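Peroxisomal acyl-coenzyme A oxidase 1 (Arabidopsis thaliana, PDB 1W07) catalyses the FAD-dependent desaturation of long- and medium-chain acyl-CoAs to 2-trans-enoyl-CoAs in the peroxisome, passing the electrons to oxygen to give hydrogen peroxide. Local coordinates at residues Phe48-Arg53 and Thr610-Asn615; Lys63-Lys68 and Ile93-Tyr98; Thr138-Gly143 and Ser172-Gly177; Gly232-Met237 and Phe414-Pro419. The protein carries 1 engineered substitution. All coordinates share one frame; numbering follows the deposited sequence.

Contact 1. Residues Phe48-Arg53 and Thr610-Asn615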
# COMPACT_ATOMS: atom_id res chain seq x y z
N PHE B 48 -23.81 -6.42 -15.80
CA PHE B 48 -23.00 -6.09 -14.62
C PHE B 48 -21.67 -6.82 -14.50
O PHE B 48 -21.09 -6.90 -13.42
CB PHE B 48 -23.84 -6.31 -13.36
CG PHE B 48 -25.05 -5.40 -13.26
CD1 PHE B 48 -26.22 -5.84 -12.63
CD2 PHE B 48 -25.01 -4.11 -13.77
CE1 PHE B 48 -27.33 -5.01 -12.52
CE2 PHE B 48 -26.12 -3.26 -13.66
CZ PHE B 48 -27.28 -3.71 -13.04
N GLU B 49 -21.19 -7.33 -15.62
CA GLU B 49 -19.90 -8.01 -15.66
C GLU B 49 -18.83 -6.98 -15.33
O GLU B 49 -18.93 -5.83 -15.76
CB GLU B 49 -19.66 -8.58 -17.06
CG GLU B 49 -18.24 -9.08 -17.28
CD GLU B 49 -17.97 -9.48 -18.72
OE1 GLU B 49 -18.42 -8.76 -19.63
OE2 GLU B 49 -17.29 -10.51 -18.93
N LYS B 50 -17.82 -7.38 -14.56
CA LYS B 50 -16.75 -6.44 -14.22
C LYS B 50 -15.37 -7.07 -14.13
O LYS B 50 -14.42 -6.41 -13.72
CB LYS B 50 -17.04 -5.73 -12.90
CG LYS B 50 -16.73 -6.55 -11.66
CD LYS B 50 -18.00 -6.97 -10.93
CE LYS B 50 -18.05 -6.41 -9.49
NZ LYS B 50 -17.05 -6.90 -8.47
N SER B 51 -15.23 -8.34 -14.51
CA SER B 51 -13.93 -9.01 -14.46
C SER B 51 -13.06 -8.61 -15.65
O SER B 51 -11.87 -8.93 -15.70
CB SER B 51 -14.10 -10.54 -14.44
OG SER B 51 -14.69 -11.01 -15.64
N ASN B 52 -13.66 -7.91 -16.61
CA ASN B 52 -12.96 -7.46 -17.82
C ASN B 52 -12.66 -5.96 -17.73
O ASN B 52 -12.14 -5.35 -18.67
CB ASN B 52 -13.84 -7.73 -19.05
CG ASN B 52 -15.03 -6.78 -19.15
OD1 ASN B 52 -15.67 -6.47 -18.14
ND2 ASN B 52 -15.34 -6.34 -20.36
N ARG B 53 -12.99 -5.39 -16.58
CA ARG B 53 -12.83 -3.97 -16.32
C ARG B 53 -11.43 -3.43 -16.61
O ARG B 53 -11.28 -2.32 -17.13
CB ARG B 53 -13.23 -3.69 -14.87
CG ARG B 53 -13.40 -2.24 -14.52
CD ARG B 53 -13.67 -2.11 -13.03
NE ARG B 53 -15.06 -2.38 -12.68
CZ ARG B 53 -15.47 -2.63 -11.44
NH1 ARG B 53 -14.60 -2.66 -10.44
NH2 ARG B 53 -16.76 -2.82 -11.19
N THR B 610 -20.44 -13.44 -3.28
CA THR B 610 -20.53 -14.24 -4.49
C THR B 610 -19.17 -14.10 -5.19
O THR B 610 -18.42 -13.16 -4.91
CB THR B 610 -21.59 -13.70 -5.48
OG1 THR B 610 -21.19 -12.40 -5.93
CG2 THR B 610 -22.98 -13.62 -4.83
N ASP B 611 -18.83 -15.03 -6.08
CA ASP B 611 -17.57 -14.94 -6.80
C ASP B 611 -17.59 -13.70 -7.69
O ASP B 611 -16.56 -13.06 -7.91
CB ASP B 611 -17.33 -16.17 -7.66
CG ASP B 611 -16.75 -17.33 -6.88
OD1 ASP B 611 -16.24 -17.11 -5.76
OD2 ASP B 611 -16.80 -18.46 -7.39
N HIS B 612 -18.77 -13.38 -8.20
CA HIS B 612 -18.91 -12.21 -9.06
C HIS B 612 -18.51 -10.94 -8.31
O HIS B 612 -17.79 -10.10 -8.85
CB HIS B 612 -20.35 -12.07 -9.57
CG HIS B 612 -20.62 -10.81 -10.32
ND1 HIS B 612 -20.89 -9.61 -9.69
CD2 HIS B 612 -20.63 -10.55 -11.65
CE1 HIS B 612 -21.06 -8.67 -10.60
NE2 HIS B 612 -20.91 -9.21 -11.79
N TYR B 613 -18.96 -10.82 -7.06
CA TYR B 613 -18.65 -9.63 -6.26
C TYR B 613 -17.17 -9.58 -5.87
O TYR B 613 -16.52 -8.54 -5.96
CB TYR B 613 -19.50 -9.59 -5.00
CG TYR B 613 -19.31 -8.33 -4.18
CD1 TYR B 613 -19.67 -7.08 -4.69
CD2 TYR B 613 -18.78 -8.39 -2.89
CE1 TYR B 613 -19.50 -5.93 -3.94
CE2 TYR B 613 -18.61 -7.25 -2.14
CZ TYR B 613 -18.97 -6.03 -2.66
OH TYR B 613 -18.85 -4.93 -1.87
N LEU B 614 -16.65 -10.72 -5.44
CA LEU B 614 -15.25 -10.82 -5.04
C LEU B 614 -14.33 -10.57 -6.21
O LEU B 614 -13.25 -10.01 -6.05
CB LEU B 614 -14.94 -12.19 -4.43
CG LEU B 614 -15.16 -12.40 -2.92
CD1 LEU B 614 -14.69 -13.79 -2.52
CD2 LEU B 614 -14.40 -11.34 -2.14
N ASN B 615 -14.76 -11.03 -7.39
CA ASN B 615 -13.99 -10.85 -8.63
C ASN B 615 -12.53 -11.23 -8.42
O ASN B 615 -11.63 -10.47 -8.76
CB ASN B 615 -14.09 -9.39 -9.06
CG ASN B 615 -13.66 -9.18 -10.50
OD1 ASN B 615 -14.05 -9.93 -11.39
ND2 ASN B 615 -12.88 -8.13 -10.73
O HOH W 1 -14.02 -5.98 -8.55
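Residues 48-53 form a loop with a type I beta turn from Lys50 to Arg53, and they face the short helix 611-614, with the CA atoms of Ser51 and Asn615 6.1 Å apart. Thr610 is the N-cap of that helix. Its OG1 accepts from Tyr613 N. Asn615, with positive phi, leaves the helix at the other end. His612 has CG anti to its backbone N (chi1 173°), which carries the imidazole to the loop. His612 NE2 donates to Phe48 O at 2.8 Å. The oxygen lies almost in the ring plane, but NE2 sits well above the carbonyl plane and the bond is bent, with an N-H...O angle of 142°. Lys50 crosses the imidazole obliquely, its CD 3.5 Å from His612 CE1. The lysine chain is bent at chi2, chi3 and chi4. Lys50 NZ reaches the carboxy-terminal end of the helix, where it makes weak hydrogen bonds to Tyr613 O at 3.0 Å and His612 O at 3.3 Å. Asp94 is its stronger partner, through a salt bridge. A water accepts from Lys50 NZ and, weakly, from Asn615 ND2. Asn615 OD1 rests against Ser51 CB at 3.1 Å. Tyr613 points away from the loop; its ring meets Phe92 edge-to-face and makes a cation-pi contact with Arg298. The contact joins the N-terminal helical domain to the C-terminal region of the chain. The carbonyls at the helix end would probably favour a charged Lys50. The bond to Phe48 O implies a proton on His612 NE2.

Contact 2. Residues Lys63-Lys68 and Ile93-Tyr98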
# COMPACT_ATOMS: atom_id res chain seq x y z
N LYS B 63 -18.04 4.78 -20.55
CA LYS B 63 -19.27 4.50 -21.28
C LYS B 63 -19.99 3.30 -20.67
O LYS B 63 -21.21 3.32 -20.48
CB LYS B 63 -18.96 4.23 -22.75
CG LYS B 63 -20.21 3.83 -23.54
CD LYS B 63 -20.00 3.93 -25.05
CE LYS B 63 -21.31 3.70 -25.81
NZ LYS B 63 -21.17 3.97 -27.27
N SER B 64 -19.22 2.26 -20.38
CA SER B 64 -19.76 1.05 -19.77
C SER B 64 -20.41 1.39 -18.43
O SER B 64 -21.41 0.78 -18.05
CB SER B 64 -18.63 0.04 -19.57
OG SER B 64 -19.11 -1.07 -18.84
N THR B 65 -19.84 2.36 -17.73
CA THR B 65 -20.35 2.80 -16.43
C THR B 65 -21.71 3.47 -16.61
O THR B 65 -22.65 3.25 -15.82
CB THR B 65 -19.37 3.78 -15.75
OG1 THR B 65 -18.14 3.10 -15.47
CG2 THR B 65 -19.97 4.33 -14.45
N LEU B 66 -21.82 4.31 -17.64
CA LEU B 66 -23.08 5.00 -17.89
C LEU B 66 -24.13 3.95 -18.22
O LEU B 66 -25.27 4.04 -17.77
CB LEU B 66 -22.94 5.99 -19.05
CG LEU B 66 -21.93 7.12 -18.81
CD1 LEU B 66 -22.00 8.12 -19.98
CD2 LEU B 66 -22.20 7.80 -17.44
N ARG B 67 -23.73 2.93 -18.99
CA ARG B 67 -24.64 1.85 -19.35
C ARG B 67 -25.14 1.11 -18.12
O ARG B 67 -26.34 0.88 -17.96
CB ARG B 67 -23.96 0.85 -20.28
CG ARG B 67 -24.92 -0.22 -20.80
CD ARG B 67 -24.18 -1.32 -21.54
NE ARG B 67 -25.12 -2.25 -22.16
CZ ARG B 67 -24.85 -3.53 -22.40
NH1 ARG B 67 -23.67 -4.05 -22.06
NH2 ARG B 67 -25.77 -4.30 -22.97
N LYS B 68 -24.21 0.73 -17.24
CA LYS B 68 -24.57 -0.00 -16.02
C LYS B 68 -25.52 0.82 -15.15
O LYS B 68 -26.43 0.27 -14.55
CB LYS B 68 -23.33 -0.37 -15.20
CG LYS B 68 -22.45 -1.44 -15.83
CD LYS B 68 -21.25 -1.78 -14.94
CE LYS B 68 -20.46 -2.95 -15.53
NZ LYS B 68 -19.24 -3.31 -14.76
N ILE B 93 -23.22 -3.90 -7.71
CA ILE B 93 -22.76 -3.56 -9.07
C ILE B 93 -21.27 -3.22 -8.91
O ILE B 93 -20.46 -3.41 -9.83
CB ILE B 93 -23.56 -2.36 -9.64
CG1 ILE B 93 -24.98 -2.81 -9.98
CG2 ILE B 93 -22.86 -1.78 -10.86
CD1 ILE B 93 -25.89 -1.69 -10.48
N ASP B 94 -20.92 -2.72 -7.72
CA ASP B 94 -19.54 -2.43 -7.35
C ASP B 94 -18.73 -1.60 -8.35
O ASP B 94 -17.62 -1.96 -8.73
CB ASP B 94 -18.85 -3.78 -7.11
CG ASP B 94 -17.52 -3.64 -6.42
OD1 ASP B 94 -16.62 -4.44 -6.73
OD2 ASP B 94 -17.38 -2.76 -5.54
N GLN B 95 -19.29 -0.47 -8.78
CA GLN B 95 -18.56 0.35 -9.73
C GLN B 95 -18.75 1.84 -9.47
O GLN B 95 -19.81 2.39 -9.70
CB GLN B 95 -18.99 -0.01 -11.16
CG GLN B 95 -18.14 0.66 -12.25
CD GLN B 95 -18.00 -0.19 -13.49
OE1 GLN B 95 -17.75 -1.40 -13.41
NE2 GLN B 95 -18.13 0.42 -14.66
N PRO B 96 -17.70 2.50 -8.97
CA PRO B 96 -17.73 3.94 -8.67
C PRO B 96 -18.35 4.70 -9.85
O PRO B 96 -17.89 4.56 -10.99
CB PRO B 96 -16.26 4.27 -8.46
CG PRO B 96 -15.74 3.00 -7.81
CD PRO B 96 -16.36 1.93 -8.67
N ALA B 97 -19.37 5.50 -9.57
CA ALA B 97 -20.07 6.23 -10.62
C ALA B 97 -20.76 7.46 -10.06
O ALA B 97 -21.00 7.56 -8.85
CB ALA B 97 -21.09 5.31 -11.30
N TYR B 98 -21.11 8.38 -10.94
CA TYR B 98 -21.76 9.63 -10.56
C TYR B 98 -22.96 9.41 -9.66
O TYR B 98 -23.26 10.24 -8.80
CB TYR B 98 -22.18 10.39 -11.81
CG TYR B 98 -23.32 9.74 -12.56
CD1 TYR B 98 -24.64 10.08 -12.27
CD2 TYR B 98 -23.08 8.81 -13.55
CE1 TYR B 98 -25.70 9.50 -12.97
CE2 TYR B 98 -24.12 8.22 -14.26
CZ TYR B 98 -25.42 8.57 -13.97
OH TYR B 98 -26.45 8.00 -14.68
O HOH W 2 -17.40 -1.74 -16.83
O HOH W 3 -26.28 6.51 -16.92
O HOH W 4 -20.63 -4.27 -12.45
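The Tyr98 ring meets Leu66 CD2 obliquely, with Tyr98 CE2 3.7 Å away, and a water lies in the ring plane at the hydroxyl edge. This water accepts from Tyr98 OH and donates to Leu66 O. The other flat group is the Gln95 amide. Gln95 NE2 donates to Thr65 OG1 at 2.8 Å, close to the amide plane, with an N-H...O angle of 151°. At the other end of the amide, Lys68 NZ bonds to Gln95 OE1 at 2.8 Å from above the carbonyl plane. The lysine is extended beyond CG and crosses the glutamine at about a right angle. Its strongest partner is Glu49 O. A second water joins Lys68 NZ, Gln95 NE2 and Ser64 OG, and a third links Lys68 NZ to Ile93 O. Thr65 CG2, anti to the backbone N, packs tightly on Ala97 CB at 3.5 Å. These contacts fasten helix 58-78 to the loop between helices 83-93 and 98-113, within the N-terminal helical domain. Arg53 also donates to Gln95 OE1. With bonds at both ends, the buried amide is fixed against a flip, and two cationic donors on OE1 would probably polarise it.

Contact 3. Residues Thr138-Gly143 and Ser172-Gly177. With FAD (flavin-adenine dinucleotide), chain I.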
# COMPACT_ATOMS: atom_id res chain seq x y z
N THR B 138 -14.48 20.81 -2.67
CA THR B 138 -13.03 20.85 -2.81
C THR B 138 -12.53 21.62 -4.04
O THR B 138 -13.14 21.59 -5.11
CB THR B 138 -12.46 19.42 -2.84
OG1 THR B 138 -12.78 18.79 -1.60
CG2 THR B 138 -10.95 19.44 -3.03
N GLU B 139 -11.40 22.30 -3.86
CA GLU B 139 -10.78 23.06 -4.93
C GLU B 139 -9.33 22.61 -5.03
O GLU B 139 -8.84 21.86 -4.20
CB GLU B 139 -10.82 24.57 -4.62
CG GLU B 139 -12.15 25.05 -4.03
CD GLU B 139 -12.25 26.57 -3.87
OE1 GLU B 139 -11.28 27.21 -3.41
OE2 GLU B 139 -13.33 27.12 -4.18
N LEU B 140 -8.64 23.09 -6.06
CA LEU B 140 -7.24 22.76 -6.27
C LEU B 140 -6.43 23.09 -5.03
O LEU B 140 -5.63 22.28 -4.56
CB LEU B 140 -6.67 23.53 -7.46
CG LEU B 140 -6.70 22.82 -8.81
CD1 LEU B 140 -6.34 23.78 -9.94
CD2 LEU B 140 -5.72 21.65 -8.77
N GLY B 141 -6.64 24.28 -4.49
CA GLY B 141 -5.88 24.69 -3.32
C GLY B 141 -6.41 24.34 -1.95
O GLY B 141 -5.69 24.50 -0.97
N HIS B 142 -7.65 23.85 -1.86
CA HIS B 142 -8.24 23.54 -0.56
C HIS B 142 -9.17 22.33 -0.52
O HIS B 142 -10.17 22.26 -1.26
CB HIS B 142 -9.01 24.75 -0.01
CG HIS B 142 -8.14 25.94 0.27
ND1 HIS B 142 -7.70 26.80 -0.71
CD2 HIS B 142 -7.59 26.38 1.43
CE1 HIS B 142 -6.92 27.72 -0.18
NE2 HIS B 142 -6.84 27.49 1.12
N GLY B 143 -8.84 21.39 0.36
CA GLY B 143 -9.62 20.18 0.53
C GLY B 143 -9.99 20.05 2.00
O GLY B 143 -11.14 20.29 2.37
N SER B 172 -10.34 26.85 -8.55
CA SER B 172 -11.09 25.91 -9.37
C SER B 172 -11.52 24.68 -8.56
O SER B 172 -10.73 24.13 -7.80
CB SER B 172 -10.25 25.45 -10.56
OG SER B 172 -9.76 26.55 -11.30
N LYS B 173 -12.77 24.25 -8.73
CA LYS B 173 -13.27 23.07 -8.03
C LYS B 173 -12.46 21.92 -8.61
O LYS B 173 -12.16 21.92 -9.80
CB LYS B 173 -14.76 22.85 -8.28
CG LYS B 173 -15.63 23.94 -7.69
CD LYS B 173 -15.36 24.06 -6.19
CE LYS B 173 -16.13 25.21 -5.57
NZ LYS B 173 -15.89 25.35 -4.10
N TRP B 174 -12.11 20.95 -7.78
CA TRP B 174 -11.27 19.84 -8.22
C TRP B 174 -11.52 18.62 -7.34
O TRP B 174 -11.40 18.71 -6.11
CB TRP B 174 -9.81 20.31 -8.12
CG TRP B 174 -8.79 19.44 -8.80
CD1 TRP B 174 -8.21 18.30 -8.31
CD2 TRP B 174 -8.26 19.61 -10.12
NE1 TRP B 174 -7.37 17.76 -9.24
CE2 TRP B 174 -7.38 18.54 -10.36
CE3 TRP B 174 -8.46 20.57 -11.13
CZ2 TRP B 174 -6.69 18.40 -11.58
CZ3 TRP B 174 -7.79 20.43 -12.33
CH2 TRP B 174 -6.91 19.34 -12.55
N TRP B 175 -11.87 17.51 -7.99
CA TRP B 175 -12.18 16.20 -7.39
C TRP B 175 -13.64 15.74 -7.37
O TRP B 175 -13.90 14.53 -7.34
CB TRP B 175 -11.61 16.06 -5.96
CG TRP B 175 -10.17 15.64 -5.95
CD1 TRP B 175 -9.10 16.38 -5.56
CD2 TRP B 175 -9.64 14.43 -6.50
NE1 TRP B 175 -7.92 15.71 -5.84
CE2 TRP B 175 -8.23 14.51 -6.43
CE3 TRP B 175 -10.22 13.28 -7.06
CZ2 TRP B 175 -7.39 13.49 -6.89
CZ3 TRP B 175 -9.39 12.27 -7.53
CH2 TRP B 175 -7.99 12.38 -7.44
N PRO B 176 -14.61 16.67 -7.37
CA PRO B 176 -16.01 16.25 -7.32
C PRO B 176 -16.42 15.09 -8.24
O PRO B 176 -16.33 15.19 -9.46
CB PRO B 176 -16.76 17.54 -7.62
CG PRO B 176 -15.91 18.55 -6.86
CD PRO B 176 -14.52 18.15 -7.32
N GLY B 177 -16.87 13.99 -7.63
CA GLY B 177 -17.30 12.84 -8.41
C GLY B 177 -18.59 13.16 -9.16
O GLY B 177 -19.47 13.81 -8.60
PA FAD I . -4.43 18.12 2.78
O1A FAD I . -5.47 18.37 3.81
O2A FAD I . -3.88 19.29 2.06
O5B FAD I . -3.23 17.29 3.47
C5B FAD I . -2.04 16.99 2.74
C4B FAD I . -0.94 16.54 3.71
O4B FAD I . -0.75 17.60 4.67
C3B FAD I . -1.37 15.30 4.50
O3B FAD I . -0.22 14.58 4.92
C2B FAD I . -2.09 15.92 5.70
O2B FAD I . -1.99 15.06 6.83
C1B FAD I . -1.19 17.14 5.96
N9A FAD I . -1.93 18.20 6.68
C8A FAD I . -2.83 19.03 6.16
N7A FAD I . -3.29 19.85 7.11
C5A FAD I . -2.69 19.53 8.25
C6A FAD I . -2.75 20.03 9.54
N6A FAD I . -3.61 20.98 9.87
N1A FAD I . -1.92 19.46 10.52
C2A FAD I . -1.06 18.42 10.18
N3A FAD I . -1.03 17.96 8.94
C4A FAD I . -1.81 18.48 7.97
N1 FAD I . -14.35 16.71 -2.72
C2 FAD I . -15.63 17.22 -2.99
O2 FAD I . -15.91 18.37 -2.65
N3 FAD I . -16.56 16.41 -3.65
C4 FAD I . -16.23 15.11 -4.05
O4 FAD I . -17.07 14.41 -4.60
C4X FAD I . -14.95 14.62 -3.80
N5 FAD I . -14.57 13.35 -4.26
C5X FAD I . -13.28 12.86 -4.03
C6 FAD I . -12.89 11.65 -4.60
C7 FAD I . -11.58 11.21 -4.47
C7M FAD I . -11.18 9.88 -5.12
C8 FAD I . -10.65 11.98 -3.77
C8M FAD I . -9.20 11.52 -3.61
C9 FAD I . -11.05 13.18 -3.20
C9A FAD I . -12.36 13.63 -3.32
N10 FAD I . -12.75 14.88 -2.81
C10 FAD I . -14.01 15.41 -3.13
C1' FAD I . -11.82 15.72 -2.03
C2' FAD I . -11.70 15.17 -0.60
O2' FAD I . -13.00 15.07 -0.01
C3' FAD I . -10.80 16.00 0.32
O3' FAD I . -11.28 17.35 0.38
C4' FAD I . -9.34 16.02 -0.15
O4' FAD I . -8.96 14.77 -0.74
C5' FAD I . -8.44 16.31 1.05
O5' FAD I . -7.06 16.16 0.69
P FAD I . -6.09 17.44 0.61
O1P FAD I . -5.48 17.42 -0.74
O2P FAD I . -6.84 18.64 1.03
O3P FAD I . -4.98 17.06 1.71
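Leu140 CD2 sits over one face of the Trp174 indole, 3.8 Å from the centroid of the five-membered ring, in a CH-pi contact. Trp174 NE1 lies over one face of Trp175, offset toward the rim, while Trp175 NE1 lies at the edge of the Trp174 ring. The opposite face of Trp175 lies against the flavin, with Trp175 CE3 3.6 Å from FAD C8. An alanine in place of Trp175 would lose this indole wall and would probably loosen the packing of the isoalloxazine. Thr138 CG2 lies at the edge of Trp175. Thr138 OG1 donates to FAD N1 at 2.8 Å and accepts from the ribityl O3'. Thr138 N donates to FAD O2, nearly straight, and Gly177 N to FAD O4 at 3.1 Å, so both pyrimidine carbonyls are gripped. Glu139 and Lys173 cross obliquely in a salt bridge, Glu139 OE2 to Lys173 NZ 3.1 Å, through the anti lone pair of the carboxylate oxygen. Glu139 bonds more strongly to Thr151, Lys173 to Tyr189 O. A single beta bridge joins Glu139 and Lys173: Trp174 N donates to Thr138 O, and Leu140 N to Ser172 O at 2.9 Å. Phe630, on helix 625-635 of the second subunit, packs on Leu140. The bridge fastens the loop after strand 133-136 to strand 173-174, which pairs with strand 240-244 in the middle beta domain.

Contact 4. Residues Gly232-Met237 and Phe414-Pro419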
# COMPACT_ATOMS: atom_id res chain seq x y z
N GLY B 232 -8.95 0.39 -13.66
CA GLY B 232 -10.36 0.32 -13.34
C GLY B 232 -10.56 1.20 -12.12
O GLY B 232 -10.32 2.41 -12.16
N ALA B 233 -11.00 0.59 -11.02
CA ALA B 233 -11.21 1.29 -9.77
C ALA B 233 -12.05 2.57 -9.89
O ALA B 233 -13.18 2.53 -10.37
CB ALA B 233 -9.84 1.59 -9.12
N TYR B 234 -11.50 3.70 -9.46
CA TYR B 234 -12.23 4.96 -9.52
C TYR B 234 -12.18 5.61 -10.90
O TYR B 234 -12.73 6.69 -11.09
CB TYR B 234 -11.68 5.95 -8.49
CG TYR B 234 -12.57 6.18 -7.29
CD1 TYR B 234 -12.58 5.29 -6.21
CD2 TYR B 234 -13.43 7.29 -7.23
CE1 TYR B 234 -13.40 5.50 -5.11
CE2 TYR B 234 -14.26 7.50 -6.13
CZ TYR B 234 -14.24 6.60 -5.07
OH TYR B 234 -15.04 6.81 -3.97
N ASN B 235 -11.55 4.95 -11.87
CA ASN B 235 -11.47 5.54 -13.19
C ASN B 235 -12.79 5.51 -13.95
O ASN B 235 -12.91 6.08 -15.04
CB ASN B 235 -10.32 4.93 -13.96
CG ASN B 235 -8.98 5.46 -13.47
OD1 ASN B 235 -8.73 6.66 -13.52
ND2 ASN B 235 -8.13 4.57 -12.99
N SER B 236 -13.79 4.85 -13.37
CA SER B 236 -15.12 4.79 -13.97
C SER B 236 -15.86 6.05 -13.49
O SER B 236 -16.92 6.40 -14.01
CB SER B 236 -15.86 3.55 -13.50
OG SER B 236 -15.84 3.46 -12.09
N MET B 237 -15.29 6.70 -12.47
CA MET B 237 -15.87 7.91 -11.90
C MET B 237 -15.32 9.12 -12.63
O MET B 237 -14.12 9.21 -12.89
CB MET B 237 -15.52 8.02 -10.41
CG MET B 237 -16.03 9.28 -9.68
SD MET B 237 -17.83 9.24 -9.34
CE MET B 237 -17.93 8.11 -7.92
N PHE B 414 -7.57 -2.29 -3.43
CA PHE B 414 -6.75 -1.35 -2.69
C PHE B 414 -6.85 0.04 -3.31
O PHE B 414 -7.11 1.04 -2.63
CB PHE B 414 -5.28 -1.80 -2.71
CG PHE B 414 -4.35 -0.85 -2.00
CD1 PHE B 414 -4.38 -0.72 -0.61
CD2 PHE B 414 -3.44 -0.08 -2.71
CE1 PHE B 414 -3.55 0.17 0.05
CE2 PHE B 414 -2.59 0.82 -2.05
CZ PHE B 414 -2.64 0.95 -0.67
N ALA B 415 -6.66 0.10 -4.62
CA ALA B 415 -6.72 1.38 -5.32
C ALA B 415 -8.10 2.04 -5.18
O ALA B 415 -8.19 3.24 -4.92
CB ALA B 415 -6.38 1.16 -6.80
N VAL B 416 -9.17 1.26 -5.31
CA VAL B 416 -10.50 1.86 -5.20
C VAL B 416 -10.83 2.27 -3.77
O VAL B 416 -11.58 3.23 -3.55
CB VAL B 416 -11.58 0.89 -5.74
CG1 VAL B 416 -11.89 -0.20 -4.72
CG2 VAL B 416 -12.83 1.67 -6.11
N TYR B 417 -10.24 1.58 -2.79
CA TYR B 417 -10.51 1.89 -1.38
C TYR B 417 -9.73 3.07 -0.77
O TYR B 417 -10.31 3.85 0.01
CB TYR B 417 -10.26 0.66 -0.49
CG TYR B 417 -10.65 0.94 0.95
CD1 TYR B 417 -11.99 0.94 1.34
CD2 TYR B 417 -9.69 1.33 1.89
CE1 TYR B 417 -12.37 1.32 2.61
CE2 TYR B 417 -10.07 1.73 3.18
CZ TYR B 417 -11.42 1.72 3.53
OH TYR B 417 -11.82 2.08 4.79
N VAL B 418 -8.44 3.21 -1.10
CA VAL B 418 -7.57 4.24 -0.54
C VAL B 418 -8.08 5.67 -0.43
O VAL B 418 -7.67 6.40 0.48
CB VAL B 418 -6.18 4.33 -1.24
CG1 VAL B 418 -5.30 3.23 -0.73
CG2 VAL B 418 -6.32 4.26 -2.74
N PRO B 419 -8.94 6.08 -1.34
CA PRO B 419 -9.44 7.46 -1.22
C PRO B 419 -10.14 7.66 0.14
O PRO B 419 -10.29 8.80 0.61
CB PRO B 419 -10.43 7.56 -2.37
CG PRO B 419 -9.83 6.68 -3.40
CD PRO B 419 -9.40 5.48 -2.61
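Ala233 is the small bump at the centre of this contact. Ala233 CB points at helix 410-417 and fits against Val416 CB, 3.9 Å away, and Ala415 CB, 4.2 Å away. The backbones can therefore come close, with the CA atoms of Ala233 and Val416 only 4.7 Å apart. Beside it stands the Tyr234 ring, which crosses Val416 at about a right angle. Val416 CG2 is anti to the backbone N, and this methyl abuts the ring at Tyr234 CD1, 3.6 Å away. The ring edge also meets the carbonyl of the same valine, with Tyr234 CE1 3.3 Å from Val416 O. Pro419 CG approaches Tyr234 CE1 obliquely at 4.1 Å. The CD1-CE1 side of the tyrosine thus fills the notch between Val416 and Pro419. No hydrogen bond crosses between the segments. The fold is that of the acyl-CoA dehydrogenase and oxidase superfamily, and here a loop between strands 220-224 and 240-244 of the middle beta domain packs on a helix of the C-terminal alpha domain. Tyr234 and Pro419 both touch FAD, and Tyr404 of the second subunit packs on both. An alanine at Tyr234 would remove the ring from this notch and would probably loosen the packing round Val416, Pro419 and the flavin. Gly232 O accepts from Asn235 N at 2.8 Å and closes a tight turn. Glu412, on helix 410-417, accepts from Ala233 N.

Contacts 1, 2 and 4 form one continuous region, with centres 12 to 15 Å apart. Glu49 O meets Lys68 NZ between contacts 1 and 2. Pro96 O meets Ser236 OG between contacts 2 and 4. Contact 3 lies farther off, about 31 Å from contact 1 between centres, but Gly177 touches Met237 of contact 4. Along the chain, contact 1 spans all the others; contact 2 closes before contact 3 opens, and contact 3 closes before contact 4 opens. Contact 2 is internal to the N-terminal helices. Contacts 1 and 4 join N-terminal and middle domains to C-terminal regions. Contacts 3 and 4 both touch FAD, the first from within the middle domain, the second where that domain meets the C-terminal helices.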